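Local structure of aspartate--tRNA(Asp/Asn) ligase (Thermus thermophilus, 1N9W) at residues A129-G134 and E240-A245; D143-F148 and G188-V193; L339-L344 and T398-G403; H354-L359 and V379-M384. The protein attaches L-aspartate, activated by ATP as Asp-AMP, to both tRNA(Asp) and tRNA(Asn), acting as a homodimeric class II aminoacyl-tRNA synthetase with relaxed tRNA specificity. All blocks are in the same frame, centred on the assembly; numbering follows the deposited sequence.

Contact 1: A129-G134 and E240-A245; sequences AALVRG and EMLEEA
Ala130 meets Ala245 where two helices cross closely, their axes 7.3 Å apart and their N-to-C directions at 134°. The methyl CB of Ala130 lies 3.7 Å from Ala245 CA, so two small side chains let the backbones approach here. The carbonyl O of Ala130 is 3.3 Å from Glu244 CG. The next residue, Leu131, carries the apolar side: its branch CD2 fits among Met241 CB, Leu242 CD1 and the methyl of Ala245, 4.0 Å from Ala245 CB. Leu131 O faces the Met241 chain, 3.4 Å from CG. Arg133 CG is anti to the backbone N (chi1 -179°), beside the carbonyl carbon, and further out CD and NH1 each lie 3.3 Å from Glu244 OE2; NH1 makes a straight but weak hydrogen bond to that oxygen as part of a salt bridge. OE2 sits at the guanidinium edge, while the carboxylate plane stands nearly upright to it. The stronger partner of Arg133 is Asp140 of the second subunit, bound through NE. Gly134 closes the segment: lacking a side chain, its CA comes within 4.2 Å of Met241 CA, and Glu244 CG packs over its N. Gly134 O lies against Glu240 CG, whose carboxylate turns to a salt bridge with Arg141. The crossing joins the long motif 1 helix 119-141 to helix 227-248. Leu131 and Met241 continue onto helix 394-402, Met241 also reaches Leu217 of strand 215-222, and Ala129 and Val132 pack on the second subunit.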
# COMPACT_ATOMS: atom_id res chain seq x y z
N ALA B 129 10.05 2.42 -1.50
CA ALA B 129 9.23 1.68 -0.56
C ALA B 129 9.26 2.40 0.77
O ALA B 129 8.26 2.44 1.49
CB ALA B 129 9.75 0.25 -0.40
N ALA B 130 10.40 2.99 1.11
CA ALA B 130 10.48 3.71 2.37
C ALA B 130 9.61 4.97 2.29
O ALA B 130 8.82 5.22 3.20
CB ALA B 130 11.94 4.06 2.68
N LEU B 131 9.72 5.73 1.20
CA LEU B 131 8.90 6.95 1.05
C LEU B 131 7.41 6.67 1.17
O LEU B 131 6.67 7.43 1.81
CB LEU B 131 9.17 7.60 -0.31
CG LEU B 131 10.59 8.13 -0.57
CD1 LEU B 131 10.77 8.39 -2.05
CD2 LEU B 131 10.84 9.39 0.26
N VAL B 132 6.95 5.59 0.56
CA VAL B 132 5.54 5.23 0.62
C VAL B 132 5.14 4.82 2.04
O VAL B 132 4.02 5.12 2.48
CB VAL B 132 5.24 4.10 -0.39
CG1 VAL B 132 3.81 3.63 -0.25
CG2 VAL B 132 5.49 4.60 -1.81
N ARG B 133 6.04 4.14 2.74
CA ARG B 133 5.76 3.72 4.11
C ARG B 133 5.56 4.98 4.96
O ARG B 133 4.63 5.06 5.77
CB ARG B 133 6.93 2.88 4.67
CG ARG B 133 6.74 2.35 6.11
CD ARG B 133 8.04 1.71 6.61
NE ARG B 133 8.48 0.67 5.70
CZ ARG B 133 9.72 0.51 5.25
NH1 ARG B 133 10.69 1.34 5.64
NH2 ARG B 133 9.98 -0.45 4.38
N GLY B 134 6.42 5.98 4.76
CA GLY B 134 6.32 7.23 5.49
C GLY B 134 5.02 7.94 5.16
O GLY B 134 4.38 8.55 6.02
N GLU B 240 7.94 13.79 6.62
CA GLU B 240 7.88 12.44 7.19
C GLU B 240 8.45 11.43 6.20
O GLU B 240 9.30 10.62 6.55
CB GLU B 240 6.42 12.10 7.51
CG GLU B 240 6.20 10.70 8.08
CD GLU B 240 5.91 10.71 9.56
OE1 GLU B 240 5.43 11.76 10.06
OE2 GLU B 240 6.13 9.67 10.23
N MET B 241 7.98 11.48 4.96
CA MET B 241 8.42 10.57 3.91
C MET B 241 9.96 10.53 3.81
O MET B 241 10.56 9.45 3.85
CB MET B 241 7.77 10.96 2.58
CG MET B 241 6.26 10.72 2.55
SD MET B 241 5.43 11.59 1.18
CE MET B 241 5.93 10.58 -0.11
N LEU B 242 10.58 11.70 3.70
CA LEU B 242 12.04 11.80 3.61
C LEU B 242 12.73 11.27 4.86
O LEU B 242 13.80 10.66 4.77
CB LEU B 242 12.43 13.27 3.38
CG LEU B 242 12.42 13.74 1.92
CD1 LEU B 242 11.11 13.37 1.24
CD2 LEU B 242 12.63 15.25 1.88
N GLU B 243 12.12 11.50 6.01
CA GLU B 243 12.67 11.05 7.28
C GLU B 243 12.71 9.52 7.33
O GLU B 243 13.68 8.93 7.80
CB GLU B 243 11.80 11.57 8.42
CG GLU B 243 12.46 11.52 9.78
CD GLU B 243 13.59 12.51 9.89
OE1 GLU B 243 13.40 13.67 9.45
OE2 GLU B 243 14.67 12.14 10.41
N GLU B 244 11.64 8.90 6.84
CA GLU B 244 11.52 7.44 6.81
C GLU B 244 12.62 6.84 5.94
O GLU B 244 13.28 5.88 6.34
CB GLU B 244 10.15 7.05 6.28
CG GLU B 244 9.80 5.56 6.35
CD GLU B 244 9.95 4.98 7.75
OE1 GLU B 244 9.75 5.72 8.73
OE2 GLU B 244 10.25 3.77 7.86
N ALA B 245 12.83 7.43 4.77
CA ALA B 245 13.85 6.97 3.83
C ALA B 245 15.22 7.11 4.44
O ALA B 245 16.07 6.23 4.31
CB ALA B 245 13.77 7.79 2.54

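Contact 2: D143-F148 and G188-V193; sequences DFTEIF and GVFERV
Thr145 and Val193 form a parallel beta bridge that joins the short strand of motif 1, the class II dimerisation element, to strand 192-198 of the catalytic sheet. Strand 145-146 is the outermost strand on this side of the sheet within the chain. The bridge is held by Thr145 N, which donates to Arg192 O over 2.9 Å. Asp143, at positive phi, is the C-prime residue of the Schellman motif that ends helix 119-141, and it turns the chain into this strand. Its carboxylate pairs with Arg39 of the second subunit. Arg192 CB sits over the centre of the Phe144 ring, 3.5 Å from the centroid and 8° off the normal, a CH-pi contact. The guanidinium end continues past CE1 and gives NE to Gln142 O. At the other side of the bridge Ile147 CD1 meets Val193 CG2 at 3.7 Å. Thr145 has CG2 anti to the backbone N, and this methyl lies over one face of the Phe190 ring, toward its rim, 3.9 Å from the centroid; the opposite face carries Val189 CG1. The other branch, Thr145 OG1, is hydrogen-bonded to a water (2.8 Å), which also donates to Asp143 O and Phe190 O at 2.8 and 2.9 Å.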
# COMPACT_ATOMS: atom_id res chain seq x y z
N ASP B 143 -5.37 10.24 11.32
CA ASP B 143 -6.67 9.62 11.15
C ASP B 143 -7.18 9.41 9.73
O ASP B 143 -8.39 9.31 9.51
CB ASP B 143 -7.73 10.40 11.94
CG ASP B 143 -8.20 9.65 13.17
OD1 ASP B 143 -7.35 9.36 14.04
OD2 ASP B 143 -9.41 9.36 13.26
N PHE B 144 -6.28 9.36 8.75
CA PHE B 144 -6.73 9.11 7.38
C PHE B 144 -7.02 7.63 7.27
O PHE B 144 -6.50 6.83 8.05
CB PHE B 144 -5.65 9.47 6.36
CG PHE B 144 -5.56 10.93 6.06
CD1 PHE B 144 -5.16 11.83 7.03
CD2 PHE B 144 -5.87 11.40 4.78
CE1 PHE B 144 -5.08 13.19 6.75
CE2 PHE B 144 -5.80 12.76 4.48
CZ PHE B 144 -5.40 13.66 5.47
N THR B 145 -7.87 7.26 6.32
CA THR B 145 -8.21 5.86 6.10
C THR B 145 -7.81 5.48 4.66
O THR B 145 -8.25 6.11 3.70
CB THR B 145 -9.72 5.59 6.31
OG1 THR B 145 -10.04 5.75 7.70
CG2 THR B 145 -10.10 4.19 5.87
N GLU B 146 -6.97 4.45 4.53
CA GLU B 146 -6.53 3.98 3.22
C GLU B 146 -7.71 3.35 2.51
O GLU B 146 -8.46 2.57 3.10
CB GLU B 146 -5.39 2.96 3.37
CG GLU B 146 -4.97 2.28 2.05
CD GLU B 146 -3.60 1.61 2.13
OE1 GLU B 146 -3.26 1.05 3.19
OE2 GLU B 146 -2.87 1.64 1.11
N ILE B 147 -7.89 3.70 1.24
CA ILE B 147 -8.97 3.14 0.46
C ILE B 147 -8.45 2.46 -0.79
O ILE B 147 -7.29 2.64 -1.18
CB ILE B 147 -9.96 4.22 0.01
CG1 ILE B 147 -9.24 5.22 -0.90
CG2 ILE B 147 -10.60 4.88 1.23
CD1 ILE B 147 -10.09 6.39 -1.33
N PHE B 148 -9.32 1.67 -1.41
CA PHE B 148 -8.99 0.94 -2.61
C PHE B 148 -10.14 1.08 -3.60
O PHE B 148 -11.20 0.48 -3.42
CB PHE B 148 -8.76 -0.54 -2.26
CG PHE B 148 -7.80 -0.73 -1.11
CD1 PHE B 148 -8.25 -0.68 0.20
CD2 PHE B 148 -6.44 -0.90 -1.35
CE1 PHE B 148 -7.36 -0.79 1.26
CE2 PHE B 148 -5.54 -1.01 -0.29
CZ PHE B 148 -6.00 -0.95 1.02
N GLY B 188 -16.76 11.77 2.00
CA GLY B 188 -18.01 11.90 2.74
C GLY B 188 -18.23 10.71 3.66
O GLY B 188 -19.11 10.73 4.51
N VAL B 189 -17.41 9.68 3.49
CA VAL B 189 -17.50 8.47 4.30
C VAL B 189 -16.49 8.49 5.44
O VAL B 189 -16.85 8.25 6.60
CB VAL B 189 -17.28 7.21 3.42
CG1 VAL B 189 -17.34 5.95 4.27
CG2 VAL B 189 -18.33 7.15 2.31
N PHE B 190 -15.24 8.81 5.13
CA PHE B 190 -14.17 8.83 6.13
C PHE B 190 -13.54 10.20 6.39
O PHE B 190 -12.63 10.31 7.22
CB PHE B 190 -13.08 7.83 5.72
CG PHE B 190 -13.53 6.39 5.75
CD1 PHE B 190 -14.01 5.83 6.93
CD2 PHE B 190 -13.44 5.60 4.61
CE1 PHE B 190 -14.39 4.49 6.97
CE2 PHE B 190 -13.82 4.25 4.64
CZ PHE B 190 -14.30 3.70 5.82
N GLU B 191 -14.01 11.22 5.69
CA GLU B 191 -13.51 12.59 5.86
C GLU B 191 -12.08 12.82 5.36
O GLU B 191 -11.78 13.86 4.77
CB GLU B 191 -13.59 13.01 7.34
CG GLU B 191 -15.00 13.10 7.93
CD GLU B 191 -15.00 13.41 9.43
OE1 GLU B 191 -14.08 14.13 9.89
OE2 GLU B 191 -15.92 12.96 10.14
N ARG B 192 -11.21 11.85 5.62
CA ARG B 192 -9.80 11.93 5.22
C ARG B 192 -9.37 10.56 4.70
O ARG B 192 -9.39 9.57 5.44
CB ARG B 192 -8.95 12.31 6.45
CG ARG B 192 -9.40 13.59 7.08
CD ARG B 192 -9.31 13.51 8.59
NE ARG B 192 -7.99 13.82 9.08
CZ ARG B 192 -7.54 15.05 9.28
NH1 ARG B 192 -8.30 16.10 9.04
NH2 ARG B 192 -6.30 15.22 9.74
N VAL B 193 -8.97 10.52 3.44
CA VAL B 193 -8.56 9.27 2.82
C VAL B 193 -7.37 9.45 1.89
O VAL B 193 -7.03 10.56 1.50
CB VAL B 193 -9.70 8.64 1.98
CG1 VAL B 193 -10.95 8.48 2.81
CG2 VAL B 193 -9.97 9.49 0.75
O HOH W 1 -10.75 8.42 8.37

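Contact 3: L339-L344 and T398-G403; sequences LLFRGL and TQKLLG
Phe341 has CG anti to its backbone N (chi1 177°), which puts CG beside the carbonyl carbon; the ring from there meets Lys400 and Leu401, and Arg342 runs extended from CG to NE beside it. The ring slides past the Lys400 chain in the opposite direction: CD2 is 3.4 Å from Lys400 CB, and CE2 comes equally close to Leu401 N, which lies at the ring edge. CZ goes on to the methyl CD1 of Leu401. Over one face of the ring, displaced to its rim, sits CG of Arg342. The arginine ends at the helix backbone, where NH1 donates to Lys400 O over 2.9 Å with an angle of 152°. That oxygen lies almost in the guanidinium plane, and Asp310 and Thr259 hold NE and NH2, so the flat group is gripped on several sides. Lys400 CG lies 4.0 Å from Leu344 CB, and the bend at chi2 (-64°) places CD near Arg342 CB. Leu344 CD2 approaches Gln399 OE1 at 3.7 Å, the two side chains crossing at about a right angle. Arg342 and Gly343 occupy the corners of a type I' turn closed by Phe341 N to Leu344 O (2.7 Å) and Leu344 N to Phe341 O (2.9 Å). Trp311 of strand 311-315 stacks with the Phe341 ring. This is a tight two-residue beta hairpin docked against the helix of class II motif 3, with the Leu344 side chain close to that of Arg396, predicted to bind ATP, as is Glu345, the next residue in the chain.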
# COMPACT_ATOMS: atom_id res chain seq x y z
N LEU B 339 3.32 21.35 -7.12
CA LEU B 339 4.57 21.38 -6.38
C LEU B 339 5.72 21.05 -7.32
O LEU B 339 5.68 20.05 -8.03
CB LEU B 339 4.54 20.37 -5.23
CG LEU B 339 5.87 20.18 -4.49
CD1 LEU B 339 6.34 21.51 -3.91
CD2 LEU B 339 5.70 19.14 -3.39
N LEU B 340 6.72 21.91 -7.34
CA LEU B 340 7.89 21.69 -8.17
C LEU B 340 9.04 21.26 -7.30
O LEU B 340 9.40 21.95 -6.35
CB LEU B 340 8.28 22.97 -8.92
CG LEU B 340 7.30 23.47 -9.97
CD1 LEU B 340 7.88 24.71 -10.64
CD2 LEU B 340 7.05 22.37 -11.00
N PHE B 341 9.60 20.10 -7.62
CA PHE B 341 10.72 19.58 -6.86
C PHE B 341 11.93 19.53 -7.77
O PHE B 341 11.97 18.75 -8.72
CB PHE B 341 10.39 18.19 -6.31
CG PHE B 341 11.52 17.55 -5.56
CD1 PHE B 341 12.19 18.23 -4.55
CD2 PHE B 341 11.90 16.24 -5.85
CE1 PHE B 341 13.22 17.62 -3.84
CE2 PHE B 341 12.92 15.62 -5.14
CZ PHE B 341 13.58 16.31 -4.13
N ARG B 342 12.92 20.36 -7.47
CA ARG B 342 14.14 20.41 -8.28
C ARG B 342 13.84 20.54 -9.77
O ARG B 342 14.51 19.94 -10.60
CB ARG B 342 15.00 19.17 -8.01
CG ARG B 342 15.74 19.23 -6.68
CD ARG B 342 16.53 17.97 -6.35
NE ARG B 342 17.32 18.19 -5.13
CZ ARG B 342 17.97 17.24 -4.46
NH1 ARG B 342 17.95 15.98 -4.88
NH2 ARG B 342 18.65 17.57 -3.36
N GLY B 343 12.81 21.32 -10.10
CA GLY B 343 12.46 21.53 -11.50
C GLY B 343 11.40 20.64 -12.09
O GLY B 343 10.92 20.89 -13.20
N LEU B 344 11.01 19.60 -11.37
CA LEU B 344 10.00 18.68 -11.87
C LEU B 344 8.71 18.75 -11.06
O LEU B 344 8.74 18.90 -9.84
CB LEU B 344 10.55 17.25 -11.85
CG LEU B 344 9.68 16.18 -12.51
CD1 LEU B 344 9.47 16.53 -13.98
CD2 LEU B 344 10.36 14.82 -12.37
N THR B 398 11.08 10.21 -6.23
CA THR B 398 12.21 9.31 -6.01
C THR B 398 13.35 9.62 -6.96
O THR B 398 14.51 9.65 -6.56
CB THR B 398 11.79 7.83 -6.22
OG1 THR B 398 10.82 7.45 -5.24
CG2 THR B 398 13.00 6.91 -6.11
N GLN B 399 13.00 9.85 -8.22
CA GLN B 399 13.98 10.16 -9.25
C GLN B 399 14.78 11.41 -8.90
O GLN B 399 16.01 11.37 -8.81
CB GLN B 399 13.28 10.38 -10.59
CG GLN B 399 14.21 10.56 -11.77
CD GLN B 399 13.76 11.68 -12.68
OE1 GLN B 399 12.56 11.84 -12.94
NE2 GLN B 399 14.71 12.45 -13.18
N LYS B 400 14.08 12.51 -8.70
CA LYS B 400 14.72 13.77 -8.38
C LYS B 400 15.44 13.75 -7.03
O LYS B 400 16.46 14.41 -6.86
CB LYS B 400 13.70 14.90 -8.44
CG LYS B 400 13.46 15.39 -9.86
CD LYS B 400 14.76 15.98 -10.41
CE LYS B 400 14.67 16.29 -11.89
NZ LYS B 400 15.90 16.99 -12.36
N LEU B 401 14.91 12.98 -6.09
CA LEU B 401 15.51 12.88 -4.76
C LEU B 401 16.87 12.19 -4.82
O LEU B 401 17.80 12.57 -4.12
CB LEU B 401 14.60 12.08 -3.83
CG LEU B 401 15.02 11.94 -2.37
CD1 LEU B 401 14.88 13.28 -1.67
CD2 LEU B 401 14.14 10.91 -1.66
N LEU B 402 16.97 11.17 -5.67
CA LEU B 402 18.21 10.41 -5.79
C LEU B 402 19.14 10.83 -6.92
O LEU B 402 20.19 10.22 -7.12
CB LEU B 402 17.87 8.93 -5.92
CG LEU B 402 17.04 8.39 -4.75
CD1 LEU B 402 16.62 6.96 -5.00
CD2 LEU B 402 17.86 8.51 -3.47
N GLY B 403 18.75 11.87 -7.66
CA GLY B 403 19.57 12.35 -8.76
C GLY B 403 19.74 11.32 -9.85
O GLY B 403 20.83 11.12 -10.39

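Contact 4: H354-L359 and V379-M384; sequences HRYEEL and VFKYGM
Leu359 sets its methyl CD1 over one face of the Phe380 ring, 3.5 Å from the centroid and displaced toward CG, a CH-pi contact in which the two side chains cross at about a right angle. The edge of the same ring, at CD2, receives His354 O at 3.6 Å. A second CH-pi contact pairs Tyr356 with Lys381: the chains lie side by side and point the same way, with Lys381 CG over the tyrosine face, 3.8 Å from its centroid and nearer CD1. With CG anti to the backbone N (chi1 176°), the Tyr356 ring begins beside its own carbonyl carbon; Tyr356 CB is 3.4 Å from Phe380 O. At the far end His354 CB touches Met384 O at 3.2 Å, with that oxygen near the plane of the imidazole. No direct hydrogen bond crosses between 354-359 and 379-384; instead one water donates to Phe380 O at 3.0 Å and to His354 O, the latter modelled short at 2.5 Å, and so lies between the two backbones. Around this shell, Arg355 is the N-cap residue of helix 356-364, which presents Tyr356 and, three residues on, Leu359. Tyr376 meets the Phe380 ring obliquely, and Glu378 takes Lys381 NZ in a salt bridge. Ser86 of the second subunit bonds Met384 O, and Leu89 of that subunit packs on Tyr356. The loop 379-384 leads into strand 387-393 of motif 3, and the Phe380 side chain lies about 6 Å from that of Arg352, predicted to bind L-aspartate, consistent with a place beside the aspartate pocket of the class II catalytic domain.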
# COMPACT_ATOMS: atom_id res chain seq x y z
N HIS B 354 -17.75 21.84 -3.95
CA HIS B 354 -18.64 20.93 -3.22
C HIS B 354 -20.13 21.20 -3.40
O HIS B 354 -20.95 20.31 -3.17
CB HIS B 354 -18.32 20.96 -1.73
CG HIS B 354 -18.32 22.34 -1.15
ND1 HIS B 354 -17.34 23.27 -1.43
CD2 HIS B 354 -19.16 22.94 -0.28
CE1 HIS B 354 -17.57 24.38 -0.76
NE2 HIS B 354 -18.67 24.21 -0.05
N ARG B 355 -20.48 22.41 -3.80
CA ARG B 355 -21.88 22.76 -4.00
C ARG B 355 -22.37 22.32 -5.38
O ARG B 355 -21.73 22.59 -6.39
CB ARG B 355 -22.09 24.27 -3.83
CG ARG B 355 -22.24 24.71 -2.38
CD ARG B 355 -23.67 24.53 -1.86
NE ARG B 355 -24.59 25.55 -2.38
CZ ARG B 355 -25.20 25.50 -3.57
NH1 ARG B 355 -25.00 24.48 -4.38
NH2 ARG B 355 -25.99 26.49 -3.94
N TYR B 356 -23.50 21.64 -5.39
CA TYR B 356 -24.09 21.16 -6.64
C TYR B 356 -24.30 22.31 -7.61
O TYR B 356 -23.88 22.24 -8.76
CB TYR B 356 -25.44 20.50 -6.36
CG TYR B 356 -26.16 20.06 -7.60
CD1 TYR B 356 -25.73 18.94 -8.31
CD2 TYR B 356 -27.28 20.75 -8.06
CE1 TYR B 356 -26.41 18.51 -9.45
CE2 TYR B 356 -27.97 20.33 -9.20
CZ TYR B 356 -27.53 19.21 -9.88
OH TYR B 356 -28.21 18.77 -10.99
N GLU B 357 -24.95 23.37 -7.14
CA GLU B 357 -25.20 24.53 -7.98
C GLU B 357 -23.93 25.07 -8.61
O GLU B 357 -23.91 25.39 -9.80
CB GLU B 357 -25.89 25.64 -7.18
CG GLU B 357 -27.37 25.38 -6.94
CD GLU B 357 -28.11 25.03 -8.22
OE1 GLU B 357 -28.01 25.80 -9.20
OE2 GLU B 357 -28.79 23.98 -8.24
N GLU B 358 -22.87 25.18 -7.82
CA GLU B 358 -21.60 25.70 -8.33
C GLU B 358 -21.01 24.80 -9.41
O GLU B 358 -20.37 25.29 -10.34
CB GLU B 358 -20.60 25.87 -7.18
CG GLU B 358 -21.06 26.85 -6.11
CD GLU B 358 -19.92 27.32 -5.22
OE1 GLU B 358 -19.39 26.50 -4.44
OE2 GLU B 358 -19.55 28.51 -5.30
N LEU B 359 -21.22 23.50 -9.30
CA LEU B 359 -20.70 22.56 -10.29
C LEU B 359 -21.38 22.75 -11.64
O LEU B 359 -20.72 22.83 -12.68
CB LEU B 359 -20.90 21.11 -9.83
CG LEU B 359 -19.89 20.52 -8.86
CD1 LEU B 359 -20.34 19.13 -8.45
CD2 LEU B 359 -18.52 20.46 -9.50
N VAL B 379 -23.78 12.73 -6.04
CA VAL B 379 -23.27 12.82 -4.68
C VAL B 379 -23.24 14.25 -4.15
O VAL B 379 -23.53 14.49 -2.98
CB VAL B 379 -21.85 12.22 -4.56
CG1 VAL B 379 -20.86 13.03 -5.38
CG2 VAL B 379 -21.42 12.17 -3.10
N PHE B 380 -22.91 15.21 -5.01
CA PHE B 380 -22.84 16.60 -4.56
C PHE B 380 -24.20 17.20 -4.21
O PHE B 380 -24.33 18.40 -3.99
CB PHE B 380 -22.14 17.46 -5.61
CG PHE B 380 -20.72 17.05 -5.86
CD1 PHE B 380 -20.43 16.05 -6.79
CD2 PHE B 380 -19.67 17.66 -5.17
CE1 PHE B 380 -19.11 15.66 -7.02
CE2 PHE B 380 -18.35 17.27 -5.39
CZ PHE B 380 -18.07 16.27 -6.32
N LYS B 381 -25.22 16.35 -4.17
CA LYS B 381 -26.56 16.77 -3.81
C LYS B 381 -26.83 16.25 -2.40
O LYS B 381 -27.98 16.17 -1.95
CB LYS B 381 -27.58 16.20 -4.80
CG LYS B 381 -27.66 16.99 -6.09
CD LYS B 381 -28.17 16.15 -7.25
CE LYS B 381 -29.30 15.31 -6.88
NZ LYS B 381 -30.04 14.63 -7.76
N TYR B 382 -25.75 15.88 -1.70
CA TYR B 382 -25.87 15.36 -0.35
C TYR B 382 -24.85 15.95 0.61
O TYR B 382 -24.08 15.24 1.25
CB TYR B 382 -25.77 13.84 -0.37
CG TYR B 382 -26.92 13.20 -1.11
CD1 TYR B 382 -28.16 13.04 -0.50
CD2 TYR B 382 -26.77 12.78 -2.44
CE1 TYR B 382 -29.24 12.49 -1.20
CE2 TYR B 382 -27.84 12.23 -3.14
CZ TYR B 382 -29.07 12.09 -2.52
OH TYR B 382 -30.13 11.55 -3.21
N GLY B 383 -24.87 17.28 0.69
CA GLY B 383 -23.99 18.00 1.59
C GLY B 383 -22.52 17.64 1.58
O GLY B 383 -21.90 17.54 2.64
N MET B 384 -21.94 17.43 0.40
CA MET B 384 -20.52 17.12 0.33
C MET B 384 -19.85 18.35 0.94
O MET B 384 -20.05 19.48 0.47
CB MET B 384 -20.07 16.96 -1.13
CG MET B 384 -18.72 16.29 -1.27
SD MET B 384 -18.72 14.54 -0.82
CE MET B 384 -18.42 13.86 -2.36
O HOH W 2 -22.50 18.98 -1.68

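How the contacts relate
Contacts 1 and 2 share motif 1, whose helix 119-141 runs into strand 145-146; both are buried and adjoin the second subunit. Contact 1 is close helix packing with one weak salt bridge, whereas contact 2 works through sheet pairing and aromatic faces. Contact 3 touches contact 1, since Leu131 packs on Thr398 and Leu401 of the motif 3 helix, but no other chain reaches it. Contacts 3 and 4 are partly buried, with centres about 9 and 34 Å from the chain centre; peripheral contact 4 joins a helix start to a loop without direct hydrogen bonds. Contacts 2 and 4 each use a bridging water and CH-pi packing; contact 3 combines an arginine bond to a helix carbonyl oxygen with phenylalanine packing on that helix.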